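Local coordinates for VgrG protein (Vibrio cholerae, PDB 4E1D), which probably cross-links host actin in an ATP- and divalent-metal-dependent reaction, and here holds ADP and manganese, at residues A[23-28]-A[94-99]; A[29-34]-A[89-94]; A[60-65]-A[85-90]. All blocks are in the same frame, centred on the assembly; numbering follows the deposited sequence.

Interaction 1 of 3, residues A[23-28]-A[94-99]; sequences SSIGIE and YPCEMD. With MN (manganese (II) ion), chain D; ADP (adenosine-5'-diphosphate), chain B.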
loop_
_atom_site.group_PDB
_atom_site.type_symbol
_atom_site.label_atom_id
_atom_site.label_comp_id
_atom_site.label_asym_id
_atom_site.label_seq_id
_atom_site.Cartn_x
_atom_site.Cartn_y
_atom_site.Cartn_z
ATOM N N SER A 23 13.263 -9.850 -2.864
ATOM C CA SER A 23 11.981 -9.191 -3.120
ATOM C C SER A 23 10.880 -9.701 -2.189
ATOM O O SER A 23 10.838 -10.900 -1.876
ATOM C CB SER A 23 11.563 -9.362 -4.577
ATOM O OG SER A 23 11.411 -10.729 -4.918
ATOM N N SER A 24 10.003 -8.790 -1.743
ATOM C CA SER A 24 8.909 -9.114 -0.839
ATOM C C SER A 24 7.539 -8.765 -1.412
ATOM O O SER A 24 7.434 -7.975 -2.350
ATOM C CB SER A 24 9.120 -8.433 0.508
ATOM O OG SER A 24 9.356 -7.043 0.374
ATOM N N ILE A 25 6.492 -9.393 -0.857
ATOM C CA ILE A 25 5.106 -9.190 -1.267
ATOM C C ILE A 25 4.119 -9.173 -0.086
ATOM O O ILE A 25 4.201 -10.001 0.821
ATOM C CB ILE A 25 4.680 -10.137 -2.433
ATOM C CG1 ILE A 25 3.308 -9.724 -3.039
ATOM C CG2 ILE A 25 4.734 -11.622 -2.018
ATOM C CD1 ILE A 25 3.112 -10.028 -4.500
ATOM N N GLY A 26 3.215 -8.202 -0.130
ATOM C CA GLY A 26 2.136 -7.997 0.823
ATOM C C GLY A 26 0.824 -7.833 0.084
ATOM O O GLY A 26 0.812 -7.300 -1.030
ATOM N N ILE A 27 -0.288 -8.327 0.661
ATOM C CA ILE A 27 -1.605 -8.240 0.018
ATOM C C ILE A 27 -2.649 -7.560 0.893
ATOM O O ILE A 27 -2.554 -7.600 2.118
ATOM C CB ILE A 27 -2.108 -9.599 -0.576
ATOM C CG1 ILE A 27 -2.346 -10.662 0.524
ATOM C CG2 ILE A 27 -1.180 -10.120 -1.697
ATOM C CD1 ILE A 27 -3.240 -11.829 0.157
ATOM N N GLU A 28 -3.641 -6.937 0.251
ATOM C CA GLU A 28 -4.769 -6.282 0.907
ATOM C C GLU A 28 -6.011 -6.911 0.337
ATOM O O GLU A 28 -6.105 -7.072 -0.879
ATOM C CB GLU A 28 -4.766 -4.774 0.661
ATOM C CG GLU A 28 -3.662 -4.045 1.396
ATOM C CD GLU A 28 -3.489 -2.619 0.921
ATOM O OE1 GLU A 28 -2.805 -2.414 -0.107
ATOM O OE2 GLU A 28 -4.074 -1.711 1.553
ATOM N N TYR A 94 0.837 -9.915 6.366
ATOM C CA TYR A 94 2.164 -9.556 6.845
ATOM C C TYR A 94 3.068 -9.917 5.670
ATOM O O TYR A 94 2.852 -10.979 5.073
ATOM C CB TYR A 94 2.541 -10.333 8.113
ATOM C CG TYR A 94 1.943 -9.727 9.362
ATOM C CD1 TYR A 94 0.671 -10.086 9.793
ATOM C CD2 TYR A 94 2.636 -8.770 10.096
ATOM C CE1 TYR A 94 0.110 -9.522 10.937
ATOM C CE2 TYR A 94 2.088 -8.204 11.246
ATOM C CZ TYR A 94 0.821 -8.580 11.661
ATOM O OH TYR A 94 0.259 -8.020 12.782
ATOM N N PRO A 95 3.989 -9.029 5.227
ATOM C CA PRO A 95 4.794 -9.357 4.045
ATOM C C PRO A 95 5.609 -10.625 4.189
ATOM O O PRO A 95 5.985 -11.013 5.300
ATOM C CB PRO A 95 5.708 -8.147 3.896
ATOM C CG PRO A 95 5.760 -7.536 5.253
ATOM C CD PRO A 95 4.379 -7.713 5.774
ATOM N N CYS A 96 5.865 -11.272 3.059
ATOM C CA CYS A 96 6.671 -12.477 2.993
ATOM C C CYS A 96 7.529 -12.389 1.738
ATOM O O CYS A 96 7.335 -11.468 0.936
ATOM C CB CYS A 96 5.793 -13.725 3.002
ATOM S SG CYS A 96 4.752 -13.919 1.535
ATOM N N GLU A 97 8.485 -13.325 1.576
ATOM C CA GLU A 97 9.351 -13.396 0.403
ATOM C C GLU A 97 8.488 -13.770 -0.807
ATOM O O GLU A 97 7.574 -14.586 -0.667
ATOM C CB GLU A 97 10.450 -14.437 0.626
ATOM C CG GLU A 97 11.411 -14.077 1.750
ATOM C CD GLU A 97 12.310 -15.193 2.244
ATOM O OE1 GLU A 97 12.560 -15.239 3.471
ATOM O OE2 GLU A 97 12.766 -16.019 1.419
ATOM N N MET A 98 8.742 -13.141 -1.974
ATOM C CA MET A 98 7.974 -13.384 -3.203
ATOM C C MET A 98 8.043 -14.825 -3.687
ATOM O O MET A 98 7.071 -15.325 -4.256
ATOM C CB MET A 98 8.400 -12.426 -4.319
ATOM C CG MET A 98 7.797 -11.049 -4.168
ATOM S SD MET A 98 7.749 -10.058 -5.670
ATOM C CE MET A 98 6.419 -10.833 -6.556
ATOM N N ASP A 99 9.192 -15.487 -3.466
ATOM C CA ASP A 99 9.440 -16.871 -3.875
ATOM C C ASP A 99 9.170 -17.900 -2.771
ATOM O O ASP A 99 9.463 -19.082 -2.954
ATOM C CB ASP A 99 10.860 -17.028 -4.469
ATOM C CG ASP A 99 12.025 -16.743 -3.532
ATOM O OD1 ASP A 99 11.781 -16.299 -2.386
ATOM O OD2 ASP A 99 13.182 -16.941 -3.954
HETATM MN MN MN D . -5.062 -0.750 3.274
HETATM P PB ADP B . -2.426 1.513 3.296
HETATM O O1B ADP B . -3.167 2.159 4.386
HETATM O O2B ADP B . -1.549 2.543 2.581
HETATM O O3B ADP B . -3.391 0.877 2.304
HETATM P PA ADP B . -1.649 -0.853 4.918
HETATM O O1A ADP B . -0.974 -0.594 6.214
HETATM O O2A ADP B . -3.160 -1.112 5.170
HETATM O O3A ADP B . -1.469 0.394 3.926
HETATM O "O5'" ADP B . -1.006 -2.134 4.223
HETATM C "C5'" ADP B . 0.307 -1.996 3.662
HETATM C "C4'" ADP B . 0.583 -3.146 2.729
HETATM O "O4'" ADP B . 2.000 -3.232 2.462
HETATM C "C3'" ADP B . 0.154 -4.531 3.210
HETATM O "O3'" ADP B . -0.482 -5.280 2.179
HETATM C "C2'" ADP B . 1.464 -5.137 3.721
HETATM O "O2'" ADP B . 1.517 -6.554 3.652
HETATM C "C1'" ADP B . 2.456 -4.539 2.741
HETATM N N9 ADP B . 3.838 -4.464 3.224
HETATM C C8 ADP B . 4.277 -3.931 4.404
HETATM N N7 ADP B . 5.576 -4.034 4.579
HETATM C C5 ADP B . 6.016 -4.676 3.427
HETATM C C6 ADP B . 7.286 -5.116 3.007
HETATM N N6 ADP B . 8.379 -5.015 3.751
HETATM N N1 ADP B . 7.370 -5.741 1.807
HETATM C C2 ADP B . 6.248 -5.916 1.091
HETATM N N3 ADP B . 4.994 -5.559 1.390
HETATM C C4 ADP B . 4.941 -4.939 2.579
HETATM O O HOH W 1 12.147 -13.156 -3.036
HETATM O O HOH W 2 1.771 -11.256 1.829
#
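Ile-25 and Cys-96 form an antiparallel hydrogen-bonded pair. Ile-25 N donates to Cys-96 O at 2.9 Å. The return bond from Cys-96 N to Ile-25 O is 3.1 Å. Two residues away on each chain, Met-98 N donates to Ser-23 O at 3.1 Å. A water also donates to Ile-25 O and, weakly, to Tyr-94 O.

Both strands touch the ADP. Ser-24 OG donates to adenine N1 at 2.8 Å. Its torsion sets OG between the backbone N and the carbonyl carbon (chi1 52°), on the side where the base lies. The same OG has a weak hydrogen bond to Gly-178 O of strand 167-180. Pro-95 lies over one face of the adenine, with CG 3.4 Å from ADP C5 and CB almost as near. Gly-26 has no side chain, and its CA comes within 3.2 Å of ADP O2'. At the end of residues 23-28, Glu-28 OE2 binds manganese at 2.2 Å.

Apolar packing fills the other face. The side chains of Ile-25 and Met-98 cross at about a right angle, with Ile-25 CB 3.7 Å from Met-98 CG. Cys-96 SG sits beside Ile-25 CG2 and faces Ala-103 and Val-104 of helix 101-124. Val-177 touches both Ile-25 and Met-98.

The chemistry therefore divides by face. The ribose and adenine meet a serine hydroxyl, a bare glycine and a proline ring. On the other face Ile-25 and Cys-96 are buried, and Met-98 packs on Ile-25 at the margin. A hydrogen bond to N1 suits adenine, whose N1 is an acceptor, so the contact probably helps to recognise the base.

Interaction 2 of 3, residues A[29-34]-A[89-94]; sequences NELAGL and VELVSY. With MN (manganese (II) ion), chain D; ADP (adenosine-5'-diphosphate), chain B.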
loop_
_atom_site.group_PDB
_atom_site.type_symbol
_atom_site.label_atom_id
_atom_site.label_comp_id
_atom_site.label_asym_id
_atom_site.label_seq_id
_atom_site.Cartn_x
_atom_site.Cartn_y
_atom_site.Cartn_z
ATOM N N ASN A 29 -6.944 -7.309 1.209
ATOM C CA ASN A 29 -8.154 -8.003 0.801
ATOM C C ASN A 29 -9.396 -7.466 1.498
ATOM O O ASN A 29 -9.680 -7.859 2.628
ATOM C CB ASN A 29 -7.964 -9.508 1.047
ATOM C CG ASN A 29 -8.997 -10.406 0.423
ATOM O OD1 ASN A 29 -9.576 -10.112 -0.630
ATOM N ND2 ASN A 29 -9.199 -11.557 1.046
ATOM N N GLU A 30 -10.134 -6.571 0.819
ATOM C CA GLU A 30 -11.359 -5.993 1.359
ATOM C C GLU A 30 -12.498 -7.009 1.210
ATOM O O GLU A 30 -12.785 -7.468 0.101
ATOM C CB GLU A 30 -11.684 -4.648 0.696
ATOM C CG GLU A 30 -12.786 -3.880 1.405
ATOM C CD GLU A 30 -13.331 -2.672 0.667
ATOM O OE1 GLU A 30 -13.812 -1.734 1.340
ATOM O OE2 GLU A 30 -13.284 -2.660 -0.583
ATOM N N LEU A 31 -13.117 -7.374 2.344
ATOM C CA LEU A 31 -14.200 -8.352 2.400
ATOM C C LEU A 31 -15.550 -7.785 2.022
ATOM O O LEU A 31 -15.808 -6.585 2.184
ATOM C CB LEU A 31 -14.278 -9.034 3.779
ATOM C CG LEU A 31 -13.037 -9.780 4.264
ATOM C CD1 LEU A 31 -13.224 -10.237 5.676
ATOM C CD2 LEU A 31 -12.706 -10.971 3.369
ATOM N N ALA A 32 -16.410 -8.678 1.511
ATOM C CA ALA A 32 -17.767 -8.386 1.088
ATOM C C ALA A 32 -18.775 -9.200 1.912
ATOM O O ALA A 32 -18.540 -10.377 2.174
ATOM C CB ALA A 32 -17.913 -8.703 -0.395
ATOM N N GLY A 33 -19.875 -8.566 2.304
ATOM C CA GLY A 33 -20.947 -9.220 3.052
ATOM C C GLY A 33 -21.060 -8.877 4.525
ATOM O O GLY A 33 -21.947 -9.399 5.205
ATOM N N LEU A 34 -20.151 -8.020 5.032
ATOM C CA LEU A 34 -20.124 -7.595 6.428
ATOM C C LEU A 34 -19.450 -6.248 6.654
ATOM O O LEU A 34 -18.814 -5.689 5.751
ATOM C CB LEU A 34 -19.500 -8.674 7.356
ATOM C CG LEU A 34 -18.057 -9.178 7.103
ATOM C CD1 LEU A 34 -17.025 -8.162 7.514
ATOM C CD2 LEU A 34 -17.775 -10.389 7.946
ATOM N N VAL A 89 -14.331 -4.350 6.278
ATOM C CA VAL A 89 -13.183 -5.073 6.827
ATOM C C VAL A 89 -12.182 -5.325 5.705
ATOM O O VAL A 89 -12.568 -5.690 4.589
ATOM C CB VAL A 89 -13.588 -6.383 7.563
ATOM C CG1 VAL A 89 -12.373 -7.239 7.932
ATOM C CG2 VAL A 89 -14.405 -6.076 8.806
ATOM N N GLU A 90 -10.901 -5.103 6.001
ATOM C CA GLU A 90 -9.843 -5.370 5.054
ATOM C C GLU A 90 -8.796 -6.229 5.726
ATOM O O GLU A 90 -8.285 -5.873 6.789
ATOM C CB GLU A 90 -9.227 -4.079 4.515
ATOM C CG GLU A 90 -8.243 -4.318 3.382
ATOM C CD GLU A 90 -7.479 -3.085 2.953
ATOM O OE1 GLU A 90 -6.887 -2.416 3.830
ATOM O OE2 GLU A 90 -7.460 -2.795 1.735
ATOM N N LEU A 91 -8.486 -7.362 5.110
ATOM C CA LEU A 91 -7.462 -8.274 5.609
ATOM C C LEU A 91 -6.123 -7.880 4.970
ATOM O O LEU A 91 -5.975 -7.903 3.744
ATOM C CB LEU A 91 -7.832 -9.746 5.331
ATOM C CG LEU A 91 -9.238 -10.227 5.762
ATOM C CD1 LEU A 91 -9.411 -11.708 5.497
ATOM C CD2 LEU A 91 -9.539 -9.898 7.226
ATOM N N VAL A 92 -5.187 -7.426 5.806
ATOM C CA VAL A 92 -3.880 -6.933 5.379
ATOM C C VAL A 92 -2.796 -7.927 5.800
ATOM O O VAL A 92 -2.476 -8.026 6.979
ATOM C CB VAL A 92 -3.640 -5.501 5.927
ATOM C CG1 VAL A 92 -2.313 -4.944 5.450
ATOM C CG2 VAL A 92 -4.776 -4.558 5.550
ATOM N N SER A 93 -2.233 -8.661 4.829
ATOM C CA SER A 93 -1.202 -9.666 5.084
ATOM C C SER A 93 0.087 -9.088 5.633
ATOM O O SER A 93 0.375 -7.907 5.429
ATOM C CB SER A 93 -0.925 -10.503 3.838
ATOM O OG SER A 93 -0.110 -9.805 2.911
ATOM N N TYR A 94 0.837 -9.915 6.366
ATOM C CA TYR A 94 2.164 -9.556 6.845
ATOM C C TYR A 94 3.068 -9.917 5.670
ATOM O O TYR A 94 2.852 -10.979 5.073
ATOM C CB TYR A 94 2.541 -10.333 8.113
ATOM C CG TYR A 94 1.943 -9.727 9.362
ATOM C CD1 TYR A 94 0.671 -10.086 9.793
ATOM C CD2 TYR A 94 2.636 -8.770 10.096
ATOM C CE1 TYR A 94 0.110 -9.522 10.937
ATOM C CE2 TYR A 94 2.088 -8.204 11.246
ATOM C CZ TYR A 94 0.821 -8.580 11.661
ATOM O OH TYR A 94 0.259 -8.020 12.782
HETATM MN MN MN D . -5.062 -0.750 3.274
HETATM P PB ADP B . -2.426 1.513 3.296
HETATM O O1B ADP B . -3.167 2.159 4.386
HETATM O O2B ADP B . -1.549 2.543 2.581
HETATM O O3B ADP B . -3.391 0.877 2.304
HETATM P PA ADP B . -1.649 -0.853 4.918
HETATM O O1A ADP B . -0.974 -0.594 6.214
HETATM O O2A ADP B . -3.160 -1.112 5.170
HETATM O O3A ADP B . -1.469 0.394 3.926
HETATM O "O5'" ADP B . -1.006 -2.134 4.223
HETATM C "C5'" ADP B . 0.307 -1.996 3.662
HETATM C "C4'" ADP B . 0.583 -3.146 2.729
HETATM O "O4'" ADP B . 2.000 -3.232 2.462
HETATM C "C3'" ADP B . 0.154 -4.531 3.210
HETATM O "O3'" ADP B . -0.482 -5.280 2.179
HETATM C "C2'" ADP B . 1.464 -5.137 3.721
HETATM O "O2'" ADP B . 1.517 -6.554 3.652
HETATM C "C1'" ADP B . 2.456 -4.539 2.741
HETATM N N9 ADP B . 3.838 -4.464 3.224
HETATM C C8 ADP B . 4.277 -3.931 4.404
HETATM N N7 ADP B . 5.576 -4.034 4.579
HETATM C C5 ADP B . 6.016 -4.676 3.427
HETATM C C6 ADP B . 7.286 -5.116 3.007
HETATM N N6 ADP B . 8.379 -5.015 3.751
HETATM N N1 ADP B . 7.370 -5.741 1.807
HETATM C C2 ADP B . 6.248 -5.916 1.091
HETATM N N3 ADP B . 4.994 -5.559 1.390
HETATM C C4 ADP B . 4.941 -4.939 2.579
HETATM O O HOH W 3 -16.231 -5.869 4.999
#
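Leu-31 and Val-89 lie side by side and point the same way, on the face of the strand pair that also carries Leu-91. Leu-31 CD1 touches Val-89 CG1 at 3.8 Å. The same methyl meets Leu-91 CG at 4.0 Å, where the two leucine side chains cross obliquely. Leu-31 CG lies anti to the carbonyl carbon (chi1 -58°), which brings its two methyls to Leu-91. Val-89 uses its other branch for Leu-34, whose CD1 is 3.6 Å from Val-89 CG2. Helix 101-124 closes over this cluster, with Phe-118 on Leu-31 and Leu-34 and Met-111 on Leu-91. Asn-29 points to this face too, and its amide oxygen is bound by Gln-173.

Glu-30 and Glu-90 project from the opposite face. Their backbones form a non-hydrogen-bonded pair. Glu-90 runs out extended and its OE1 binds manganese at 2.5 Å, beside Glu-28 and a phosphate oxygen of the ADP. Glu-30 turns instead to the Thr-88 hydroxyl. Further along strand 85-97, Val-92 CG1 packs 3.3 Å from ADP O5', and Ser-93 O accepts a hydrogen bond from the ribose O2'.

The backbones hold these side chains in register. Asn-29 N and Leu-91 N each donate to the carbonyl of the other residue at 2.8 Å, and Leu-31 N donates to Val-89 O at 2.9 Å. One water joins Leu-31 O, Leu-34 O and Val-89 N.

The strands run antiparallel at 149°. This is an antiparallel strand pair of a mixed sheet, with a mainly apolar face under helix 101-124. On the opposite face Glu-90 joins Glu-28 and the ADP at the manganese-nucleotide site.

Interaction 3 of 3, residues A[60-65]-A[85-90]; sequences LTKDMN and QTHTVE. With MN (manganese (II) ion), chain D.
Strands 60-63 and 85-90 pair antiparallel at 139°, and a beta bulge between Lys-62 and Asn-65 shifts the register by one residue. At the bulge Asp-63 N donates to Thr-88 O at 2.7 Å. Met-64 N turns to the Thr-88 side chain and donates to OG1 at 2.9 Å. Thr-88 N completes the set by donating to Met-64 O. Thr-88 OG1 lies between the backbone N and the carbonyl carbon (chi1 56°), where it meets Met-64 N while keeping its bond to Glu-30 of strand 24-32.

Before the bulge, Glu-90 O accepts two bonds from Thr-61. The hydroxyl OG1 donates at 2.7 Å and the backbone N at 3.2 Å, from opposite faces of the carbonyl plane. Asp-63 then brings its carboxylate alongside that of Glu-90. The two planes are stacked, 15° apart, with OD2 of Asp-63 3.8 Å from OE2 of Glu-90. The manganese sits on Glu-90 OE1, beside this stacked pair.

Lys-62 and His-87 share the other face and lie side by side. The lysine chain runs extended over the imidazole, and Lys-62 CD sits 3.6 Å from the ring centroid in a CH-pi contact. Lys-62 NZ is hydrogen-bonded to Ser-42 O and to a water. That water has a weak bond to His-87 NE2.

Past the bulge, at the exposed end, the Asn-65 amide stands steeply to the His-87 ring. Its OD1 is held by Gly-67 N. Gln-85 NE2 is held by Ser-68 OG. Between the two amides the bond is nearly straight and uses a lone pair in the Gln-85 carbonyl plane: Asn-65 ND2 donates to Gln-85 OE1 at 3.1 Å.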
loop_
_atom_site.group_PDB
_atom_site.type_symbol
_atom_site.label_atom_id
_atom_site.label_comp_id
_atom_site.label_asym_id
_atom_site.label_seq_id
_atom_site.Cartn_x
_atom_site.Cartn_y
_atom_site.Cartn_z
ATOM N N LEU A 60 -6.462 -7.813 10.909
ATOM C CA LEU A 60 -7.888 -7.587 10.770
ATOM C C LEU A 60 -8.028 -6.095 10.975
ATOM O O LEU A 60 -7.725 -5.591 12.063
ATOM C CB LEU A 60 -8.654 -8.375 11.845
ATOM C CG LEU A 60 -9.105 -9.781 11.457
ATOM C CD1 LEU A 60 -7.981 -10.806 11.620
ATOM C CD2 LEU A 60 -10.267 -10.195 12.294
ATOM N N THR A 61 -8.363 -5.368 9.901
ATOM C CA THR A 61 -8.442 -3.906 9.951
ATOM C C THR A 61 -9.776 -3.340 9.486
ATOM O O THR A 61 -10.489 -3.993 8.722
ATOM C CB THR A 61 -7.316 -3.259 9.093
ATOM O OG1 THR A 61 -7.579 -3.466 7.705
ATOM C CG2 THR A 61 -5.925 -3.754 9.440
ATOM N N LYS A 62 -10.078 -2.097 9.906
ATOM C CA LYS A 62 -11.232 -1.342 9.418
ATOM C C LYS A 62 -10.720 -0.573 8.197
ATOM O O LYS A 62 -9.579 -0.102 8.198
ATOM C CB LYS A 62 -11.831 -0.395 10.478
ATOM C CG LYS A 62 -10.869 0.615 11.088
ATOM C CD LYS A 62 -11.584 1.749 11.762
ATOM C CE LYS A 62 -10.604 2.577 12.550
ATOM N NZ LYS A 62 -11.243 3.753 13.195
ATOM N N ASP A 63 -11.530 -0.487 7.146
ATOM C CA ASP A 63 -11.117 0.168 5.912
ATOM C C ASP A 63 -11.970 1.396 5.550
ATOM O O ASP A 63 -11.679 2.491 6.030
ATOM C CB ASP A 63 -11.015 -0.871 4.770
ATOM C CG ASP A 63 -10.432 -0.391 3.448
ATOM O OD1 ASP A 63 -9.613 0.550 3.465
ATOM O OD2 ASP A 63 -10.777 -0.982 2.400
ATOM N N MET A 64 -13.012 1.212 4.718
ATOM C CA MET A 64 -13.881 2.276 4.226
ATOM C C MET A 64 -15.011 2.570 5.193
ATOM O O MET A 64 -15.791 1.668 5.511
ATOM C CB MET A 64 -14.434 1.901 2.836
ATOM C CG MET A 64 -13.934 2.776 1.719
ATOM S SD MET A 64 -12.151 2.655 1.417
ATOM C CE MET A 64 -12.148 1.820 -0.178
ATOM N N ASN A 65 -15.116 3.838 5.639
ATOM C CA ASN A 65 -16.165 4.278 6.560
ATOM C C ASN A 65 -17.519 4.184 5.866
ATOM O O ASN A 65 -17.712 4.789 4.809
ATOM C CB ASN A 65 -15.889 5.694 7.108
ATOM C CG ASN A 65 -16.888 6.167 8.140
ATOM O OD1 ASN A 65 -18.073 6.376 7.860
ATOM N ND2 ASN A 65 -16.424 6.387 9.355
ATOM N N GLN A 85 -18.625 3.966 14.712
ATOM C CA GLN A 85 -18.667 4.070 13.249
ATOM C C GLN A 85 -18.582 2.689 12.623
ATOM O O GLN A 85 -17.846 1.845 13.132
ATOM C CB GLN A 85 -17.478 4.909 12.728
ATOM C CG GLN A 85 -17.403 6.350 13.226
ATOM C CD GLN A 85 -18.480 7.233 12.633
ATOM O OE1 GLN A 85 -18.539 7.475 11.420
ATOM N NE2 GLN A 85 -19.347 7.754 13.484
ATOM N N THR A 86 -19.289 2.473 11.492
ATOM C CA THR A 86 -19.225 1.208 10.747
ATOM C C THR A 86 -18.171 1.353 9.653
ATOM O O THR A 86 -18.034 2.423 9.053
ATOM C CB THR A 86 -20.572 0.806 10.113
ATOM O OG1 THR A 86 -20.984 1.797 9.177
ATOM C CG2 THR A 86 -21.655 0.544 11.124
ATOM N N HIS A 87 -17.436 0.277 9.390
ATOM C CA HIS A 87 -16.404 0.254 8.362
ATOM C C HIS A 87 -16.406 -1.077 7.642
ATOM O O HIS A 87 -16.840 -2.078 8.208
ATOM C CB HIS A 87 -15.011 0.445 8.985
ATOM C CG HIS A 87 -14.789 1.764 9.646
ATOM N ND1 HIS A 87 -14.146 2.799 8.992
ATOM C CD2 HIS A 87 -15.107 2.168 10.897
ATOM C CE1 HIS A 87 -14.122 3.803 9.851
ATOM N NE2 HIS A 87 -14.686 3.471 11.011
ATOM N N THR A 88 -15.856 -1.110 6.424
ATOM C CA THR A 88 -15.663 -2.367 5.709
ATOM C C THR A 88 -14.416 -3.022 6.337
ATOM O O THR A 88 -13.557 -2.326 6.892
ATOM C CB THR A 88 -15.452 -2.143 4.201
ATOM O OG1 THR A 88 -14.359 -1.248 3.998
ATOM C CG2 THR A 88 -16.689 -1.624 3.494
ATOM N N VAL A 89 -14.331 -4.350 6.278
ATOM C CA VAL A 89 -13.183 -5.073 6.827
ATOM C C VAL A 89 -12.182 -5.325 5.705
ATOM O O VAL A 89 -12.568 -5.690 4.589
ATOM C CB VAL A 89 -13.588 -6.383 7.563
ATOM C CG1 VAL A 89 -12.373 -7.239 7.932
ATOM C CG2 VAL A 89 -14.405 -6.076 8.806
ATOM N N GLU A 90 -10.901 -5.103 6.001
ATOM C CA GLU A 90 -9.843 -5.370 5.054
ATOM C C GLU A 90 -8.796 -6.229 5.726
ATOM O O GLU A 90 -8.285 -5.873 6.789
ATOM C CB GLU A 90 -9.227 -4.079 4.515
ATOM C CG GLU A 90 -8.243 -4.318 3.382
ATOM C CD GLU A 90 -7.479 -3.085 2.953
ATOM O OE1 GLU A 90 -6.887 -2.416 3.830
ATOM O OE2 GLU A 90 -7.460 -2.795 1.735
HETATM MN MN MN D . -5.062 -0.750 3.274
HETATM O O HOH W 4 -13.740 3.768 14.228
#

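All three interactions use strand 85-97. Interactions 1 and 2 pair it with strand 24-32, and interaction 3 pairs it with strand 56-68. Interactions 1 and 2 are buried, and each sets an apolar face against a face that meets the ligands. Interaction 3 is only partly buried. Its outer end is held by an amide pair, while a buried lysine packs on a histidine further in. Interaction 1 handles the base end of the ADP. Interactions 2 and 3 share Val-89 and Glu-90 and lie nearer the metal end. Between interactions 1 and 2, Ser-93 OG probably hydrogen-bonds Ile-27 N.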